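Local coordinates for Lmo1076 protein (Listeria monocytogenes serovar 1/2a, PDB 5JQC) that is a secreted putative autolysin, probably a cell-wall amidase, of which this chain holds a piece with three SH3-like GW domains, at residues A[156-161]-A[170-175]; A[104-109]-A[148-153]. All blocks are in the same frame, centred on the assembly; numbering follows the deposited sequence.

Contact 1: A[156-161]-A[170-175]; sequences RTYYQF and WLDARA. With SO4 (sulfate ion), chain E.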
ATOM      1  N   ARG A 156       6.418  -7.557  -1.910  1.00 53.11           N
ATOM      2  CA  ARG A 156       6.354  -6.625  -0.790  1.00 50.50           C
ATOM      3  C   ARG A 156       5.054  -5.829  -0.823  1.00 53.30           C
ATOM      4  O   ARG A 156       4.537  -5.496  -1.896  1.00 52.38           O
ATOM      5  CB  ARG A 156       7.554  -5.669  -0.791  1.00 47.82           C
ATOM      6  CG  ARG A 156       8.889  -6.339  -0.570  1.00 54.06           C
ATOM      7  CD  ARG A 156       9.811  -6.002  -1.755  1.00 72.23           C
ATOM      8  NE  ARG A 156      10.843  -7.012  -2.005  1.00 76.53           N
ATOM      9  CZ  ARG A 156      11.995  -6.768  -2.633  1.00 83.33           C
ATOM     10  NH1 ARG A 156      12.877  -7.747  -2.823  1.00 81.43           N
ATOM     11  NH2 ARG A 156      12.281  -5.537  -3.054  1.00 83.79           N
ATOM     12  N   THR A 157       4.530  -5.526   0.359  1.00 51.00           N
ATOM     13  CA  THR A 157       3.314  -4.740   0.514  1.00 49.89           C
ATOM     14  C   THR A 157       3.673  -3.308   0.892  1.00 46.70           C
ATOM     15  O   THR A 157       4.523  -3.080   1.762  1.00 53.41           O
ATOM     16  CB  THR A 157       2.413  -5.357   1.582  1.00 54.45           C
ATOM     17  OG1 THR A 157       2.250  -6.752   1.308  1.00 56.10           O
ATOM     18  CG2 THR A 157       1.054  -4.696   1.590  1.00 59.31           C
ATOM     19  N   TYR A 158       3.033  -2.357   0.225  1.00 44.95           N
ATOM     20  CA  TYR A 158       3.258  -0.935   0.418  1.00 45.93           C
ATOM     21  C   TYR A 158       1.955  -0.273   0.837  1.00 52.57           C
ATOM     22  O   TYR A 158       0.934  -0.428   0.160  1.00 56.62           O
ATOM     23  CB  TYR A 158       3.763  -0.297  -0.866  1.00 46.21           C
ATOM     24  CG  TYR A 158       5.140  -0.794  -1.232  1.00 50.68           C
ATOM     25  CD1 TYR A 158       6.263  -0.245  -0.640  1.00 49.51           C
ATOM     26  CD2 TYR A 158       5.314  -1.836  -2.140  1.00 52.18           C
ATOM     27  CE1 TYR A 158       7.522  -0.688  -0.937  1.00 48.99           C
ATOM     28  CE2 TYR A 158       6.593  -2.296  -2.456  1.00 52.96           C
ATOM     29  CZ  TYR A 158       7.689  -1.711  -1.844  1.00 52.03           C
ATOM     30  OH  TYR A 158       8.962  -2.145  -2.127  1.00 51.01           O
ATOM     31  N   TYR A 159       1.995   0.472   1.934  1.00 45.73           N
ATOM     32  CA  TYR A 159       0.823   1.199   2.425  1.00 45.61           C
ATOM     33  C   TYR A 159       0.875   2.639   1.960  1.00 50.64           C
ATOM     34  O   TYR A 159       1.912   3.297   2.091  1.00 54.23           O
ATOM     35  CB  TYR A 159       0.772   1.206   3.944  1.00 42.35           C
ATOM     36  CG  TYR A 159       0.344  -0.074   4.550  1.00 45.44           C
ATOM     37  CD1 TYR A 159      -0.374  -1.006   3.821  1.00 47.43           C
ATOM     38  CD2 TYR A 159       0.651  -0.351   5.867  1.00 45.46           C
ATOM     39  CE1 TYR A 159      -0.767  -2.194   4.402  1.00 50.39           C
ATOM     40  CE2 TYR A 159       0.266  -1.521   6.459  1.00 48.88           C
ATOM     41  CZ  TYR A 159      -0.449  -2.441   5.730  1.00 52.47           C
ATOM     42  OH  TYR A 159      -0.833  -3.619   6.334  1.00 56.86           O
ATOM     43  N   GLN A 160      -0.245   3.140   1.462  1.00 50.13           N
ATOM     44  CA  GLN A 160      -0.417   4.574   1.293  1.00 51.40           C
ATOM     45  C   GLN A 160      -0.954   5.138   2.602  1.00 47.58           C
ATOM     46  O   GLN A 160      -1.862   4.556   3.203  1.00 52.60           O
ATOM     47  CB  GLN A 160      -1.368   4.873   0.135  1.00 52.42           C
ATOM     48  CG  GLN A 160      -1.359   6.332  -0.256  1.00 53.17           C
ATOM     49  CD  GLN A 160      -2.349   6.653  -1.333  1.00 54.62           C
ATOM     50  OE1 GLN A 160      -3.415   6.049  -1.405  1.00 64.40           O
ATOM     51  NE2 GLN A 160      -2.001   7.605  -2.192  1.00 51.41           N
ATOM     52  N   PHE A 161      -0.391   6.251   3.058  1.00 49.99           N
ATOM     53  CA  PHE A 161      -0.635   6.683   4.429  1.00 52.05           C
ATOM     54  C   PHE A 161      -0.698   8.203   4.540  1.00 52.49           C
ATOM     55  O   PHE A 161      -0.135   8.941   3.726  1.00 53.77           O
ATOM     56  CB  PHE A 161       0.446   6.164   5.384  1.00 54.10           C
ATOM     57  CG  PHE A 161       1.777   6.855   5.210  1.00 58.52           C
ATOM     58  CD1 PHE A 161       2.607   6.531   4.158  1.00 55.28           C
ATOM     59  CD2 PHE A 161       2.178   7.844   6.082  1.00 56.38           C
ATOM     60  CE1 PHE A 161       3.801   7.178   3.984  1.00 53.37           C
ATOM     61  CE2 PHE A 161       3.365   8.488   5.914  1.00 55.81           C
ATOM     62  CZ  PHE A 161       4.184   8.153   4.866  1.00 57.36           C
ATOM     63  N   TRP A 170       3.676   6.481  -0.130  1.00 53.23           N
ATOM     64  CA  TRP A 170       3.656   5.040   0.025  1.00 46.18           C
ATOM     65  C   TRP A 170       4.898   4.580   0.768  1.00 53.90           C
ATOM     66  O   TRP A 170       6.021   5.039   0.498  1.00 57.83           O
ATOM     67  CB  TRP A 170       3.575   4.343  -1.334  1.00 48.57           C
ATOM     68  CG  TRP A 170       2.270   4.562  -2.078  1.00 52.51           C
ATOM     69  CD1 TRP A 170       1.904   5.670  -2.803  1.00 52.75           C
ATOM     70  CD2 TRP A 170       1.190   3.629  -2.211  1.00 50.44           C
ATOM     71  NE1 TRP A 170       0.670   5.483  -3.369  1.00 52.62           N
ATOM     72  CE2 TRP A 170       0.204   4.242  -3.016  1.00 51.36           C
ATOM     73  CE3 TRP A 170       0.955   2.339  -1.722  1.00 49.25           C
ATOM     74  CZ2 TRP A 170      -0.988   3.608  -3.344  1.00 50.52           C
ATOM     75  CZ3 TRP A 170      -0.235   1.718  -2.042  1.00 49.01           C
ATOM     76  CH2 TRP A 170      -1.185   2.348  -2.851  1.00 51.11           C
ATOM     77  N   LEU A 171       4.696   3.654   1.690  1.00 50.87           N
ATOM     78  CA  LEU A 171       5.767   3.198   2.552  1.00 50.64           C
ATOM     79  C   LEU A 171       5.571   1.712   2.791  1.00 49.26           C
ATOM     80  O   LEU A 171       4.436   1.240   2.886  1.00 50.27           O
ATOM     81  CB  LEU A 171       5.757   3.991   3.872  1.00 48.11           C
ATOM     82  CG  LEU A 171       6.828   3.687   4.915  1.00 47.60           C
ATOM     83  CD1 LEU A 171       8.186   3.993   4.350  1.00 43.85           C
ATOM     84  CD2 LEU A 171       6.580   4.487   6.198  1.00 46.89           C
ATOM     85  N   ASP A 172       6.667   0.973   2.860  1.00 43.13           N
ATOM     86  CA  ASP A 172       6.553  -0.466   3.049  1.00 46.63           C
ATOM     87  C   ASP A 172       5.795  -0.760   4.342  1.00 52.67           C
ATOM     88  O   ASP A 172       6.058  -0.165   5.387  1.00 57.31           O
ATOM     89  CB  ASP A 172       7.944  -1.099   3.057  1.00 46.85           C
ATOM     90  CG  ASP A 172       7.916  -2.628   2.986  1.00 51.74           C
ATOM     91  OD1 ASP A 172       7.438  -3.266   3.955  1.00 49.91           O
ATOM     92  OD2 ASP A 172       8.446  -3.195   1.993  1.00 56.20           O
ATOM     93  N   ALA A 173       4.810  -1.655   4.249  1.00 54.79           N
ATOM     94  CA  ALA A 173       3.985  -2.011   5.401  1.00 50.47           C
ATOM     95  C   ALA A 173       4.802  -2.467   6.606  1.00 51.19           C
ATOM     96  O   ALA A 173       4.317  -2.365   7.741  1.00 52.75           O
ATOM     97  CB  ALA A 173       3.013  -3.111   4.992  1.00 47.35           C
ATOM     98  N   ARG A 174       6.008  -2.998   6.384  1.00 47.00           N
ATOM     99  CA  ARG A 174       6.886  -3.399   7.483  1.00 48.32           C
ATOM    100  C   ARG A 174       7.372  -2.220   8.310  1.00 48.01           C
ATOM    101  O   ARG A 174       7.877  -2.431   9.425  1.00 53.26           O
ATOM    102  CB  ARG A 174       8.092  -4.163   6.953  1.00 47.42           C
ATOM    103  CG  ARG A 174       7.786  -5.546   6.479  1.00 48.15           C
ATOM    104  CD  ARG A 174       9.002  -6.124   5.760  1.00 43.59           C
ATOM    105  NE  ARG A 174       9.236  -5.445   4.486  1.00 43.92           N
ATOM    106  CZ  ARG A 174      10.208  -5.773   3.635  1.00 47.08           C
ATOM    107  NH1 ARG A 174      11.046  -6.756   3.946  1.00 45.22           N
ATOM    108  NH2 ARG A 174      10.354  -5.110   2.488  1.00 44.90           N
ATOM    109  N   ALA A 175       7.218  -0.993   7.797  1.00 45.20           N
ATOM    110  CA  ALA A 175       7.579   0.217   8.519  1.00 43.00           C
ATOM    111  C   ALA A 175       6.536   0.645   9.547  1.00 48.70           C
ATOM    112  O   ALA A 175       6.839   1.502  10.384  1.00 52.06           O
ATOM    113  CB  ALA A 175       7.800   1.363   7.524  1.00 40.76           C
TER
HETATM  114  S   SO4 E 504      13.524  -6.482   1.169  1.00 61.39           S
HETATM  115  O1  SO4 E 504      12.144  -6.672   0.756  1.00 66.29           O
HETATM  116  O2  SO4 E 504      13.762  -5.065   1.491  1.00 60.80           O
HETATM  117  O3  SO4 E 504      13.789  -7.272   2.391  1.00 50.69           O
HETATM  118  O4  SO4 E 504      14.449  -6.899   0.107  1.00 64.38           O
HETATM  119  O   HOH W   1       6.261  -5.656   2.798  1.00 56.18           O
HETATM  120  O   HOH W   2      10.315  -2.443   0.581  1.00 46.33           O
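Q160 and W170 pair across an antiparallel beta hairpin of the middle GW domain, an SH3-like fold. Packing is tight at this end. Q160 CB lies over the centre of the W170 six-membered ring, 3.5 Å from its centroid, as a CH-pi contact. Q160 CG is anti to the backbone N (chi1 -168°). The extended chain then brings its amide up to the indole, the two planes 21° apart. The carbonyl O of Y158 reaches the indole edge, 3.3 Å from W170 CZ3. On the other face of the sheet, A173 CB sits over the Y159 ring, offset toward its rim, 3.5 Å from Y159 CE2. Y159 and L171 exchange two backbone bonds, and A173 N adds a third to T157 O (2.9 Å).

The side of R156 and R174 is the exposed one. D172 forms an Asx turn: its OD1 accepts from R174 N on the anti lone pair. R174 NE also binds D172 OD1, and R174 NH2 forms a salt bridge to D172 OD2 (2.7 Å). Both oxygens lie in the guanidinium plane but are met from above the carboxylate plane. Waters link this carboxylate to 156-161. One accepts from T157 N and donates to D172 OD1 (2.9 Å). Another donates to D172 OD2 and bonds Y158 OH. O1 of a sulfate, probably from the crystallisation liquor, accepts from R174 NH2 and lies over one R156 guanidinium face, 3.1 Å from R156 NE.

Contact 2: A[104-109]-A[148-153]; sequences KTLNLT and IKQGQI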
ATOM      1  N   LYS A 104      -5.978  -2.651  -2.708  1.00 64.27           N
ATOM      2  CA  LYS A 104      -7.284  -2.406  -2.111  1.00 59.58           C
ATOM      3  C   LYS A 104      -7.240  -1.208  -1.176  1.00 60.10           C
ATOM      4  O   LYS A 104      -6.201  -0.881  -0.593  1.00 58.44           O
ATOM      5  CB  LYS A 104      -7.816  -3.640  -1.371  1.00 60.42           C
ATOM      6  CG  LYS A 104      -6.995  -4.172  -0.221  1.00 61.92           C
ATOM      7  CD  LYS A 104      -7.658  -5.438   0.322  1.00 69.69           C
ATOM      8  CE  LYS A 104      -7.013  -5.962   1.600  1.00 74.83           C
ATOM      9  NZ  LYS A 104      -8.001  -6.748   2.410  1.00 76.84           N
ATOM     10  N   THR A 105      -8.391  -0.544  -1.072  1.00 59.31           N
ATOM     11  CA  THR A 105      -8.589   0.521  -0.106  1.00 52.81           C
ATOM     12  C   THR A 105      -8.569  -0.047   1.310  1.00 57.20           C
ATOM     13  O   THR A 105      -9.015  -1.173   1.552  1.00 58.29           O
ATOM     14  CB  THR A 105      -9.920   1.221  -0.390  1.00 57.46           C
ATOM     15  OG1 THR A 105      -9.864   1.827  -1.687  1.00 62.40           O
ATOM     16  CG2 THR A 105     -10.216   2.300   0.654  1.00 58.81           C
ATOM     17  N   LEU A 106      -8.025   0.732   2.246  1.00 57.75           N
ATOM     18  CA  LEU A 106      -7.883   0.330   3.637  1.00 58.73           C
ATOM     19  C   LEU A 106      -8.369   1.448   4.537  1.00 58.19           C
ATOM     20  O   LEU A 106      -8.481   2.604   4.119  1.00 55.83           O
ATOM     21  CB  LEU A 106      -6.423   0.012   3.987  1.00 59.78           C
ATOM     22  CG  LEU A 106      -5.795  -1.187   3.292  1.00 58.61           C
ATOM     23  CD1 LEU A 106      -4.328  -1.311   3.685  1.00 57.50           C
ATOM     24  CD2 LEU A 106      -6.570  -2.435   3.662  1.00 55.74           C
ATOM     25  N   ASN A 107      -8.609   1.097   5.808  1.00 56.42           N
ATOM     26  CA  ASN A 107      -8.936   2.089   6.831  1.00 56.55           C
ATOM     27  C   ASN A 107      -8.278   1.673   8.149  1.00 58.36           C
ATOM     28  O   ASN A 107      -8.924   1.238   9.102  1.00 59.92           O
ATOM     29  CB  ASN A 107     -10.452   2.251   6.999  1.00 62.00           C
ATOM     30  CG  ASN A 107     -10.809   3.239   8.095  1.00 63.65           C
ATOM     31  OD1 ASN A 107     -10.118   4.246   8.277  1.00 63.55           O
ATOM     32  ND2 ASN A 107     -11.876   2.947   8.848  1.00 62.04           N
ATOM     33  N   LEU A 108      -6.963   1.826   8.228  1.00 55.49           N
ATOM     34  CA  LEU A 108      -6.209   1.422   9.399  1.00 52.21           C
ATOM     35  C   LEU A 108      -5.514   2.634   9.986  1.00 50.54           C
ATOM     36  O   LEU A 108      -5.353   3.663   9.322  1.00 53.36           O
ATOM     37  CB  LEU A 108      -5.160   0.356   9.045  1.00 53.64           C
ATOM     38  CG  LEU A 108      -5.706  -0.784   8.193  1.00 52.54           C
ATOM     39  CD1 LEU A 108      -4.590  -1.741   7.777  1.00 49.46           C
ATOM     40  CD2 LEU A 108      -6.783  -1.494   8.984  1.00 50.72           C
ATOM     41  N   THR A 109      -5.088   2.503  11.238  1.00 48.74           N
ATOM     42  CA  THR A 109      -4.164   3.460  11.816  1.00 51.44           C
ATOM     43  C   THR A 109      -3.020   2.715  12.480  1.00 49.99           C
ATOM     44  O   THR A 109      -3.156   1.555  12.888  1.00 47.10           O
ATOM     45  CB  THR A 109      -4.841   4.393  12.833  1.00 53.91           C
ATOM     46  OG1 THR A 109      -5.003   3.718  14.090  1.00 55.04           O
ATOM     47  CG2 THR A 109      -6.199   4.839  12.323  1.00 53.10           C
ATOM     48  N   ILE A 148      -4.542   4.115   4.214  1.00 51.59           N
ATOM     49  CA  ILE A 148      -5.744   4.252   3.390  1.00 52.83           C
ATOM     50  C   ILE A 148      -5.754   3.342   2.160  1.00 61.42           C
ATOM     51  O   ILE A 148      -6.814   3.200   1.523  1.00 60.54           O
ATOM     52  CB  ILE A 148      -5.947   5.715   2.954  1.00 53.40           C
ATOM     53  CG1 ILE A 148      -4.859   6.105   1.956  1.00 56.35           C
ATOM     54  CG2 ILE A 148      -5.923   6.631   4.171  1.00 58.87           C
ATOM     55  CD1 ILE A 148      -4.819   7.573   1.633  1.00 64.22           C
ATOM     56  N   LYS A 149      -4.633   2.718   1.806  1.00 60.81           N
ATOM     57  CA  LYS A 149      -4.602   1.882   0.615  1.00 57.03           C
ATOM     58  C   LYS A 149      -3.386   0.974   0.697  1.00 54.85           C
ATOM     59  O   LYS A 149      -2.375   1.335   1.306  1.00 55.99           O
ATOM     60  CB  LYS A 149      -4.542   2.746  -0.645  1.00 51.77           C
ATOM     61  CG  LYS A 149      -5.135   2.130  -1.878  1.00 59.86           C
ATOM     62  CD  LYS A 149      -4.779   2.999  -3.075  1.00 68.15           C
ATOM     63  CE  LYS A 149      -5.681   2.719  -4.259  1.00 74.52           C
ATOM     64  NZ  LYS A 149      -5.542   3.792  -5.283  1.00 80.56           N
ATOM     65  N   GLN A 150      -3.480  -0.197   0.065  1.00 52.82           N
ATOM     66  CA  GLN A 150      -2.323  -1.075  -0.065  1.00 50.37           C
ATOM     67  C   GLN A 150      -2.164  -1.512  -1.511  1.00 52.70           C
ATOM     68  O   GLN A 150      -3.099  -1.440  -2.315  1.00 53.91           O
ATOM     69  CB  GLN A 150      -2.421  -2.313   0.828  1.00 47.50           C
ATOM     70  CG  GLN A 150      -3.506  -3.288   0.463  1.00 52.73           C
ATOM     71  CD  GLN A 150      -3.348  -4.601   1.186  1.00 59.00           C
ATOM     72  OE1 GLN A 150      -3.132  -4.618   2.387  1.00 63.36           O
ATOM     73  NE2 GLN A 150      -3.420  -5.713   0.452  1.00 64.21           N
ATOM     74  N   GLY A 151      -0.951  -1.961  -1.827  1.00 54.62           N
ATOM     75  CA  GLY A 151      -0.635  -2.544  -3.110  1.00 54.37           C
ATOM     76  C   GLY A 151       0.625  -3.353  -2.972  1.00 56.91           C
ATOM     77  O   GLY A 151       1.481  -3.025  -2.139  1.00 57.17           O
ATOM     78  N   GLN A 152       0.772  -4.405  -3.771  1.00 56.30           N
ATOM     79  CA  GLN A 152       1.928  -5.274  -3.659  1.00 55.27           C
ATOM     80  C   GLN A 152       2.706  -5.281  -4.957  1.00 56.36           C
ATOM     81  O   GLN A 152       2.151  -5.048  -6.033  1.00 55.83           O
ATOM     82  CB  GLN A 152       1.537  -6.699  -3.304  1.00 65.91           C
ATOM     83  CG  GLN A 152       0.889  -6.798  -1.937  1.00 75.19           C
ATOM     84  CD  GLN A 152       0.450  -8.210  -1.605  1.00 82.53           C
ATOM     85  OE1 GLN A 152       0.471  -9.102  -2.467  1.00 84.99           O
ATOM     86  NE2 GLN A 152       0.050  -8.426  -0.347  1.00 82.13           N
ATOM     87  N   ILE A 153       4.002  -5.540  -4.830  1.00 57.11           N
ATOM     88  CA  ILE A 153       4.884  -5.706  -5.972  1.00 52.98           C
ATOM     89  C   ILE A 153       6.165  -6.350  -5.477  1.00 58.78           C
ATOM     90  O   ILE A 153       6.688  -6.011  -4.407  1.00 59.29           O
ATOM     91  CB  ILE A 153       5.146  -4.366  -6.695  1.00 51.61           C
ATOM     92  CG1 ILE A 153       5.823  -4.632  -8.027  1.00 57.73           C
ATOM     93  CG2 ILE A 153       6.036  -3.464  -5.878  1.00 50.96           C
ATOM     94  CD1 ILE A 153       5.794  -3.439  -8.935  1.00 60.85           C
TER
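K104 and Q150 share an uncommon first torsion: chi1 is 60° in K104 and 67° in Q150. CG thus falls between the backbone N and the carbonyl carbon in both. The two extended chains lie side by side and point the same way. They touch through methylenes, K104 CG to Q150 CG at 3.7 Å. Further out, K104 CE comes within 3.8 Å of Q150 NE2. That amide also donates to the carbonyl of N102, which fixes its turn.

Below the side chains, K104 and Q150 form an antiparallel hydrogen-bonded pair in the GW-domain sheet. Q150 N binds K104 O at 2.9 Å. The return bond, K104 N to Q150 O, is longer at 3.1 Å. L106 lies two residues on, and its CD1 packs 3.6 Å from Q150 CB. L106 also touches I147 and, on strand 156-163, Y159. Its N binds I148 O at 2.8 Å, but from well above the carbonyl plane. Two acceptors, L106 O and I148 O, then stand 3.1 Å apart. The pairing becomes irregular at I148, whose psi of -12° departs from the extended strand. It resumes with a backbone bond between L108 and I147.

Backbone bonds and aliphatic contacts therefore hold this pair of strands. K104 contributes its methylenes, and no salt bridge crosses between the two segments.

How the contacts relate
Both contacts belong to the middle GW domain and follow each other in series. From the N terminus, contact 2 comes first. It pairs strand 103-112 with strand 144-153 and closes a long connection: 38 residues separate the paired segments 104-109 and 148-153. Contact 1 follows without nesting or crossing. It closes the short hairpin of strands 156-163 and 166-172. Strands 144-153 and 156-163 are neighbours in one sheet, and this middle seam joins the two contacts. Q160 N lies 2.8 Å from K149 O, and Q160 O lies 2.9 Å from I148 N, both probable hydrogen bonds. Together the contacts tie four strands of the sheet side by side.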